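Local atomic coordinates of putative angiotensinogen (Lampetra fluviatilis, PDB entry 5INW), a protein that belongs to the serpin family, binds heparin and inhibits thrombin by a heparin-promoted template mechanism. Residues A[111-122]-A[151-161]. The protein carries 1 engineered substitution. Residues are numbered along the deposited sequence; the frame is centred on the assembly and turned at random.
Sequences LSIASALGVVTA and MKYFARLNGAL
Phe154 reaches helix 111-122 with the CZ end of its ring, an example of how one large aromatic can join two helices whose backbones stay well apart, their axes 11.8 Å distant at an angle of 147°. With CG anti to the backbone N (chi1 -172°), this torsion carries the ring across to the other helix; its CZ lies 4.1 Å from Ala114 CB, and Ser115 OG meets the ring edge in plane, 3.4 Å from CZ. That hydroxyl donates to Leu111 O at 2.8 Å, an acceptor that also takes Ser115 N from the opposite face of its plane. Replacing Ser115 by an alanine removes the hydroxyl, which would probably leave Leu111 O with the backbone N alone of these two donors and open a small gap at the rim of Phe154. In the serpin fold helix 111-122 packs against the large sheet through strands 238-251 and 405-417, with helix 151-161 beside it; Val85 of helix 77-96 touches both Phe154 and Leu111. Aliphatic contacts continue where Leu111 CD1 meets Leu161 CD1 tip to tip at 3.8 Å and Leu111 CD2 rests on Leu157 CD2. Toward the other end, Met151, poorly ordered and bent at chi3, brings SD to 3.7 Å from Gly118 O and lays CE across Thr121 CG2.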
loop_
_atom_site.group_PDB
_atom_site.type_symbol
_atom_site.label_atom_id
_atom_site.label_comp_id
_atom_site.label_asym_id
_atom_site.label_seq_id
_atom_site.Cartn_x
_atom_site.Cartn_y
_atom_site.Cartn_z
ATOM N N LEU A 111 0.290 2.566 3.817
ATOM C CA LEU A 111 1.005 3.844 4.047
ATOM C C LEU A 111 0.652 4.952 3.070
ATOM O O LEU A 111 0.535 6.118 3.471
ATOM C CB LEU A 111 2.519 3.665 3.960
ATOM C CG LEU A 111 3.194 2.942 5.115
ATOM C CD1 LEU A 111 4.663 2.827 4.766
ATOM C CD2 LEU A 111 3.039 3.655 6.448
ATOM N N SER A 112 0.581 4.582 1.789
ATOM C CA SER A 112 0.281 5.543 0.749
ATOM C C SER A 112 -1.103 6.111 0.989
ATOM O O SER A 112 -1.296 7.328 0.947
ATOM C CB SER A 112 0.323 4.921 -0.645
ATOM O OG SER A 112 0.148 5.917 -1.646
ATOM N N ILE A 113 -2.046 5.221 1.266
ATOM C CA ILE A 113 -3.389 5.655 1.465
ATOM C C ILE A 113 -3.528 6.467 2.759
ATOM O O ILE A 113 -4.246 7.472 2.803
ATOM C CB ILE A 113 -4.381 4.485 1.419
ATOM C CG1 ILE A 113 -4.341 3.833 0.043
ATOM C CG2 ILE A 113 -5.823 4.992 1.656
ATOM C CD1 ILE A 113 -5.140 2.533 -0.063
ATOM N N ALA A 114 -2.842 6.041 3.816
ATOM C CA ALA A 114 -2.870 6.792 5.096
ATOM C C ALA A 114 -2.250 8.190 4.962
ATOM O O ALA A 114 -2.714 9.139 5.605
ATOM C CB ALA A 114 -2.183 6.016 6.198
ATOM N N SER A 115 -1.196 8.294 4.144
ATOM C CA SER A 115 -0.579 9.569 3.924
ATOM C C SER A 115 -1.503 10.514 3.209
ATOM O O SER A 115 -1.589 11.689 3.587
ATOM C CB SER A 115 0.678 9.428 3.120
ATOM O OG SER A 115 1.554 8.655 3.852
ATOM N N ALA A 116 -2.158 10.032 2.168
ATOM C CA ALA A 116 -3.041 10.898 1.429
ATOM C C ALA A 116 -4.197 11.349 2.328
ATOM O O ALA A 116 -4.553 12.524 2.339
ATOM C CB ALA A 116 -3.529 10.232 0.156
ATOM N N LEU A 117 -4.737 10.438 3.125
ATOM C CA LEU A 117 -5.839 10.790 4.041
ATOM C C LEU A 117 -5.419 11.641 5.238
ATOM O O LEU A 117 -6.236 12.356 5.797
ATOM C CB LEU A 117 -6.482 9.529 4.574
ATOM C CG LEU A 117 -7.100 8.583 3.542
ATOM C CD1 LEU A 117 -7.508 7.322 4.275
ATOM C CD2 LEU A 117 -8.294 9.194 2.845
ATOM N N GLY A 118 -4.156 11.542 5.650
ATOM C CA GLY A 118 -3.598 12.439 6.662
ATOM C C GLY A 118 -3.647 13.865 6.167
ATOM O O GLY A 118 -3.985 14.770 6.902
ATOM N N VAL A 119 -3.342 14.069 4.894
ATOM C CA VAL A 119 -3.372 15.413 4.334
ATOM C C VAL A 119 -4.824 15.963 4.379
ATOM O O VAL A 119 -5.083 17.059 4.808
ATOM C CB VAL A 119 -2.826 15.433 2.882
ATOM C CG1 VAL A 119 -2.977 16.829 2.300
ATOM C CG2 VAL A 119 -1.344 15.022 2.830
ATOM N N VAL A 120 -5.769 15.146 3.973
ATOM C CA VAL A 120 -7.185 15.508 4.012
ATOM C C VAL A 120 -7.611 15.767 5.459
ATOM O O VAL A 120 -8.419 16.667 5.732
ATOM C CB VAL A 120 -8.084 14.397 3.325
ATOM C CG1 VAL A 120 -9.585 14.676 3.486
ATOM C CG2 VAL A 120 -7.778 14.278 1.843
ATOM N N THR A 121 -7.093 14.956 6.373
ATOM C CA THR A 121 -7.444 15.129 7.793
ATOM C C THR A 121 -7.012 16.492 8.307
ATOM O O THR A 121 -7.743 17.152 8.996
ATOM C CB THR A 121 -6.819 14.001 8.645
ATOM O OG1 THR A 121 -7.273 12.732 8.127
ATOM C CG2 THR A 121 -7.191 14.155 10.086
ATOM N N ALA A 122 -5.817 16.898 7.904
ATOM C CA ALA A 122 -5.251 18.170 8.264
ATOM C C ALA A 122 -6.071 19.344 7.844
ATOM O O ALA A 122 -6.016 20.389 8.480
ATOM C CB ALA A 122 -3.861 18.288 7.672
ATOM N N MET A 151 -0.956 12.584 14.484
ATOM C CA MET A 151 -0.181 12.683 13.232
ATOM C C MET A 151 1.317 13.030 13.373
ATOM O O MET A 151 2.053 12.871 12.402
ATOM C CB MET A 151 -0.854 13.659 12.230
ATOM C CG MET A 151 -2.098 13.099 11.548
ATOM S SD MET A 151 -2.877 14.239 10.391
ATOM C CE MET A 151 -3.520 15.594 11.398
ATOM N N LYS A 152 1.766 13.521 14.533
ATOM C CA LYS A 152 3.193 13.860 14.708
ATOM C C LYS A 152 4.077 12.608 14.627
ATOM O O LYS A 152 5.145 12.687 14.036
ATOM C CB LYS A 152 3.525 14.658 15.984
ATOM C CG LYS A 152 5.039 14.930 16.109
ATOM C CD LYS A 152 5.490 15.987 17.126
ATOM C CE LYS A 152 7.016 16.018 17.237
ATOM N NZ LYS A 152 7.557 17.148 18.037
ATOM N N TYR A 153 3.633 11.475 15.211
ATOM C CA TYR A 153 4.419 10.232 15.222
ATOM C C TYR A 153 4.237 9.438 13.903
ATOM O O TYR A 153 5.023 8.533 13.630
ATOM C CB TYR A 153 4.107 9.341 16.429
ATOM C CG TYR A 153 3.977 10.057 17.776
ATOM C CD1 TYR A 153 5.096 10.436 18.529
ATOM C CD2 TYR A 153 2.701 10.325 18.319
ATOM C CE1 TYR A 153 4.931 11.071 19.768
ATOM C CE2 TYR A 153 2.531 10.958 19.548
ATOM C CZ TYR A 153 3.637 11.337 20.274
ATOM O OH TYR A 153 3.415 11.974 21.490
ATOM N N PHE A 154 3.258 9.815 13.074
ATOM C CA PHE A 154 3.174 9.361 11.679
ATOM C C PHE A 154 4.369 9.829 10.797
ATOM O O PHE A 154 4.902 9.068 10.000
ATOM C CB PHE A 154 1.847 9.827 11.055
ATOM C CG PHE A 154 1.594 9.257 9.704
ATOM C CD1 PHE A 154 1.328 7.905 9.554
ATOM C CD2 PHE A 154 1.672 10.053 8.564
ATOM C CE1 PHE A 154 1.117 7.350 8.301
ATOM C CE2 PHE A 154 1.474 9.497 7.299
ATOM C CZ PHE A 154 1.178 8.141 7.172
ATOM N N ALA A 155 4.789 11.081 10.927
ATOM C CA ALA A 155 5.964 11.580 10.230
ATOM C C ALA A 155 7.237 10.924 10.770
ATOM O O ALA A 155 8.198 10.742 10.011
ATOM C CB ALA A 155 6.058 13.112 10.313
ATOM N N ARG A 156 7.269 10.584 12.062
ATOM C CA ARG A 156 8.441 9.887 12.605
ATOM C C ARG A 156 8.598 8.499 12.007
ATOM O O ARG A 156 9.718 8.120 11.617
ATOM C CB ARG A 156 8.433 9.774 14.129
ATOM C CG ARG A 156 9.816 9.367 14.697
ATOM C CD ARG A 156 10.035 9.858 16.112
ATOM N NE ARG A 156 9.454 11.207 16.218
ATOM C CZ ARG A 156 9.120 11.821 17.358
ATOM N NH1 ARG A 156 9.407 11.280 18.548
ATOM N NH2 ARG A 156 8.550 13.022 17.304
ATOM N N LEU A 157 7.488 7.749 11.962
ATOM C CA LEU A 157 7.427 6.438 11.280
ATOM C C LEU A 157 7.961 6.546 9.853
ATOM O O LEU A 157 8.886 5.848 9.511
ATOM C CB LEU A 157 5.984 5.880 11.239
ATOM C CG LEU A 157 5.764 4.511 10.549
ATOM C CD1 LEU A 157 6.490 3.427 11.323
ATOM C CD2 LEU A 157 4.298 4.124 10.353
ATOM N N ASN A 158 7.406 7.443 9.043
ATOM C CA ASN A 158 7.881 7.589 7.670
ATOM C C ASN A 158 9.365 7.951 7.578
ATOM O O ASN A 158 10.096 7.386 6.776
ATOM C CB ASN A 158 6.979 8.519 6.882
ATOM C CG ASN A 158 5.622 7.879 6.614
ATOM O OD1 ASN A 158 5.535 6.671 6.365
ATOM N ND2 ASN A 158 4.561 8.681 6.648
ATOM N N GLY A 159 9.836 8.811 8.463
ATOM C CA GLY A 159 11.258 9.037 8.571
ATOM C C GLY A 159 12.048 7.764 8.854
ATOM O O GLY A 159 13.125 7.570 8.300
ATOM N N ALA A 160 11.553 6.933 9.767
ATOM C CA ALA A 160 12.217 5.661 10.133
ATOM C C ALA A 160 12.220 4.650 8.972
ATOM O O ALA A 160 13.238 3.994 8.745
ATOM C CB ALA A 160 11.592 5.044 11.382
ATOM N N LEU A 161 11.136 4.581 8.214
ATOM C CA LEU A 161 11.004 3.601 7.140
ATOM C C LEU A 161 11.745 3.950 5.838
ATOM O O LEU A 161 12.412 3.107 5.278
ATOM C CB LEU A 161 9.540 3.405 6.802
ATOM C CG LEU A 161 8.654 2.865 7.908
ATOM C CD1 LEU A 161 7.180 3.073 7.591
ATOM C CD2 LEU A 161 8.972 1.366 8.108
#